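Local coordinates for probable branched-chain-amino-acid aminotransferase (Thermotoga maritima MSB8, PDB 3CSW), which probably transfers the amino group of leucine, isoleucine or valine to 2-oxoglutarate, using pyridoxal 5'-phosphate as cofactor, at residues 233-238 with 245-250. Sequence-based numbering, arbitrary orientation.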
ATOM      1  N   ASP A 233      -8.423 -28.111  -0.723  1.00 29.31           N
ATOM      2  CA  ASP A 233      -9.202 -29.335  -0.493  1.00 29.88           C
ATOM      3  C   ASP A 233     -10.145 -29.208   0.718  1.00 30.67           C
ATOM      4  O   ASP A 233     -11.253 -29.754   0.699  1.00 33.29           O
ATOM      5  CB  ASP A 233      -8.285 -30.556  -0.288  1.00 31.79           C
ATOM      6  CG  ASP A 233      -7.370 -30.801  -1.463  1.00 28.58           C
ATOM      7  OD1 ASP A 233      -7.766 -30.467  -2.581  1.00 33.13           O
ATOM      8  OD2 ASP A 233      -6.245 -31.312  -1.267  1.00 33.89           O
ATOM      9  N   GLU A 234      -9.691 -28.516   1.767  1.00 29.71           N
ATOM     10  CA  GLU A 234     -10.471 -28.301   2.973  1.00 29.37           C
ATOM     11  C   GLU A 234     -10.209 -26.906   3.500  1.00 29.25           C
ATOM     12  O   GLU A 234      -9.172 -26.339   3.243  1.00 27.97           O
ATOM     13  CB  GLU A 234     -10.105 -29.305   4.104  1.00 30.10           C
ATOM     14  CG  GLU A 234      -9.900 -30.743   3.674  1.00 29.88           C
ATOM     15  CD  GLU A 234      -9.568 -31.698   4.822  1.00 31.19           C
ATOM     16  OE1 GLU A 234     -10.086 -31.509   5.934  1.00 33.16           O
ATOM     17  OE2 GLU A 234      -8.819 -32.672   4.587  1.00 32.54           O
HETATM   18  N   MSE A 235     -11.157 -26.391   4.277  1.00 30.47           N
HETATM   19  CA  MSE A 235     -11.008 -25.142   5.005  1.00 29.17           C
HETATM   20  C   MSE A 235     -11.745 -25.237   6.345  1.00 29.15           C
HETATM   21  O   MSE A 235     -12.758 -25.928   6.456  1.00 31.44           O
HETATM   22  CB  MSE A 235     -11.542 -23.993   4.148  1.00 31.79           C
HETATM   23  CG  MSE A 235     -11.530 -22.608   4.798  1.00 26.74           C
HETATM   24 SE   MSE A 235     -12.201 -21.232   3.610  0.75 21.72          SE
HETATM   25  CE  MSE A 235     -11.984 -19.791   4.737  1.00 26.17           C
ATOM     26  N   PHE A 236     -11.200 -24.596   7.378  1.00 29.18           N
ATOM     27  CA  PHE A 236     -11.855 -24.522   8.693  1.00 26.32           C
ATOM     28  C   PHE A 236     -11.413 -23.281   9.474  1.00 28.06           C
ATOM     29  O   PHE A 236     -10.401 -22.639   9.134  1.00 26.89           O
ATOM     30  CB  PHE A 236     -11.687 -25.822   9.515  1.00 27.68           C
ATOM     31  CG  PHE A 236     -10.264 -26.114  10.017  1.00 26.88           C
ATOM     32  CD1 PHE A 236      -9.796 -25.549  11.203  1.00 29.92           C
ATOM     33  CD2 PHE A 236      -9.438 -27.011   9.342  1.00 30.96           C
ATOM     34  CE1 PHE A 236      -8.516 -25.834  11.677  1.00 28.70           C
ATOM     35  CE2 PHE A 236      -8.161 -27.310   9.811  1.00 31.30           C
ATOM     36  CZ  PHE A 236      -7.698 -26.710  10.986  1.00 28.45           C
ATOM     37  N   LEU A 237     -12.208 -22.953  10.497  1.00 28.15           N
ATOM     38  CA  LEU A 237     -11.969 -21.834  11.383  1.00 28.42           C
ATOM     39  C   LEU A 237     -11.650 -22.328  12.781  1.00 30.56           C
ATOM     40  O   LEU A 237     -12.047 -23.431  13.168  1.00 31.70           O
ATOM     41  CB  LEU A 237     -13.204 -20.932  11.469  1.00 27.16           C
ATOM     42  CG  LEU A 237     -13.873 -20.484  10.177  1.00 28.96           C
ATOM     43  CD1 LEU A 237     -15.177 -19.727  10.481  1.00 26.75           C
ATOM     44  CD2 LEU A 237     -12.897 -19.659   9.313  1.00 23.44           C
ATOM     45  N   THR A 238     -10.951 -21.502  13.552  1.00 31.83           N
ATOM     46  CA  THR A 238     -10.683 -21.805  14.952  1.00 32.54           C
ATOM     47  C   THR A 238     -11.014 -20.588  15.827  1.00 31.52           C
ATOM     48  O   THR A 238     -10.613 -19.478  15.524  1.00 30.77           O
ATOM     49  CB  THR A 238      -9.185 -22.232  15.170  1.00 31.52           C
ATOM     50  OG1 THR A 238      -8.309 -21.139  14.864  1.00 29.97           O
ATOM     51  CG2 THR A 238      -8.812 -23.423  14.297  1.00 25.45           C
ATOM     52  N   VAL A 245     -13.973 -25.409  13.518  1.00 31.11           N
ATOM     53  CA  VAL A 245     -15.231 -25.210  12.828  1.00 29.95           C
ATOM     54  C   VAL A 245     -15.018 -25.456  11.330  1.00 31.23           C
ATOM     55  O   VAL A 245     -14.374 -24.656  10.647  1.00 31.35           O
ATOM     56  CB  VAL A 245     -15.817 -23.789  13.107  1.00 32.42           C
ATOM     57  CG1 VAL A 245     -17.165 -23.592  12.408  1.00 27.49           C
ATOM     58  CG2 VAL A 245     -15.982 -23.563  14.634  1.00 24.64           C
ATOM     59  N   PRO A 246     -15.557 -26.569  10.804  1.00 30.30           N
ATOM     60  CA  PRO A 246     -15.373 -26.869   9.389  1.00 30.48           C
ATOM     61  C   PRO A 246     -16.137 -25.906   8.504  1.00 30.87           C
ATOM     62  O   PRO A 246     -17.249 -25.505   8.861  1.00 29.56           O
ATOM     63  CB  PRO A 246     -15.962 -28.286   9.235  1.00 31.13           C
ATOM     64  CG  PRO A 246     -16.295 -28.743  10.551  1.00 29.48           C
ATOM     65  CD  PRO A 246     -16.377 -27.588  11.471  1.00 32.05           C
ATOM     66  N   VAL A 247     -15.539 -25.539   7.370  1.00 31.48           N
ATOM     67  CA  VAL A 247     -16.182 -24.643   6.414  1.00 30.89           C
ATOM     68  C   VAL A 247     -16.622 -25.465   5.220  1.00 30.58           C
ATOM     69  O   VAL A 247     -15.790 -26.045   4.507  1.00 31.27           O
ATOM     70  CB  VAL A 247     -15.259 -23.476   5.942  1.00 31.73           C
ATOM     71  CG1 VAL A 247     -15.925 -22.677   4.798  1.00 25.06           C
ATOM     72  CG2 VAL A 247     -14.861 -22.535   7.139  1.00 23.43           C
ATOM     73  N   ARG A 248     -17.931 -25.542   4.996  1.00 31.54           N
ATOM     74  CA  ARG A 248     -18.423 -26.268   3.816  1.00 32.09           C
ATOM     75  C   ARG A 248     -18.524 -25.427   2.529  1.00 30.87           C
ATOM     76  O   ARG A 248     -18.507 -25.983   1.424  1.00 30.52           O
ATOM     77  CB  ARG A 248     -19.743 -26.960   4.111  1.00 33.16           C
ATOM     78  CG  ARG A 248     -20.919 -26.112   4.148  1.00 37.78           C
ATOM     79  CD  ARG A 248     -22.215 -26.977   4.161  1.00 47.71           C
ATOM     80  NE  ARG A 248     -23.238 -26.142   4.768  1.00 52.33           N
ATOM     81  CZ  ARG A 248     -23.830 -25.107   4.164  1.00 58.41           C
ATOM     82  NH1 ARG A 248     -23.560 -24.804   2.889  1.00 62.02           N
ATOM     83  NH2 ARG A 248     -24.712 -24.368   4.839  1.00 63.18           N
ATOM     84  N   ARG A 249     -18.591 -24.097   2.683  1.00 30.53           N
ATOM     85  CA  ARG A 249     -18.736 -23.188   1.551  1.00 30.51           C
ATOM     86  C   ARG A 249     -18.109 -21.794   1.828  1.00 30.14           C
ATOM     87  O   ARG A 249     -18.327 -21.217   2.887  1.00 28.01           O
ATOM     88  CB  ARG A 249     -20.224 -23.061   1.274  1.00 30.10           C
ATOM     89  CG  ARG A 249     -20.619 -22.440  -0.019  1.00 31.67           C
ATOM     90  CD  ARG A 249     -22.086 -22.780  -0.250  1.00 40.10           C
ATOM     91  NE  ARG A 249     -22.548 -22.482  -1.599  1.00 46.41           N
ATOM     92  CZ  ARG A 249     -23.239 -21.393  -1.941  1.00 57.63           C
ATOM     93  NH1 ARG A 249     -23.553 -20.468  -1.029  1.00 59.99           N
ATOM     94  NH2 ARG A 249     -23.622 -21.222  -3.212  1.00 53.76           N
ATOM     95  N   LEU A 250     -17.293 -21.311   0.888  1.00 27.46           N
ATOM     96  CA  LEU A 250     -16.738 -19.968   0.896  1.00 28.46           C
ATOM     97  C   LEU A 250     -17.366 -19.225  -0.272  1.00 27.44           C
ATOM     98  O   LEU A 250     -17.211 -19.621  -1.412  1.00 28.49           O
ATOM     99  CB  LEU A 250     -15.204 -20.004   0.742  1.00 29.44           C
ATOM    100  CG  LEU A 250     -14.443 -18.703   0.476  1.00 28.88           C
ATOM    101  CD1 LEU A 250     -14.623 -17.679   1.613  1.00 27.51           C
ATOM    102  CD2 LEU A 250     -12.942 -19.010   0.169  1.00 27.83           C
TER
HETATM  103  O   HOH W   1     -13.694 -27.945   4.168  1.00 27.67           O
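Leu237 and Val245 form an antiparallel hydrogen-bonded pair in a beta hairpin: Leu237 N reaches Val245 O at 2.8 Å, and Val245 N returns to Leu237 O, also at 2.8 Å. Further along, Val247 N gives a third bond to Met235 O (3.0 Å). The tight side is the face carrying Met235, Leu237, Val245 and Val247. Here Val247 fills the middle: CG2 meets Leu237 CG at 3.8 Å, while CB sits beside Met235 CG. Met235, a selenomethionine, is fully extended, CG anti to the backbone N (chi1 177°), which carries SE past Val247 to Leu250 CD2 at 4.2 Å, the two side chains crossing at about a right angle. The pairing is looser toward Glu234, where a water replaces the next direct bond, accepting from Met235 N and donating to Val247 O. On the other face Phe236 and Pro246 meet mainly through Phe236 CB and Pro246 CA (3.8 Å), and the Phe236 ring leads away to stack with Phe183. The chain turns a corner at Arg248, passing strand 249-250 to a second sheet beside strand 125-129. Strand 243-247 is the outermost strand, within this chain, of a mixed sheet in which strand 234-239 is flanked on its other side by strand 181-186, and helices 203-214 and 262-276 lie over the sheet face that carries Phe236 and Pro246.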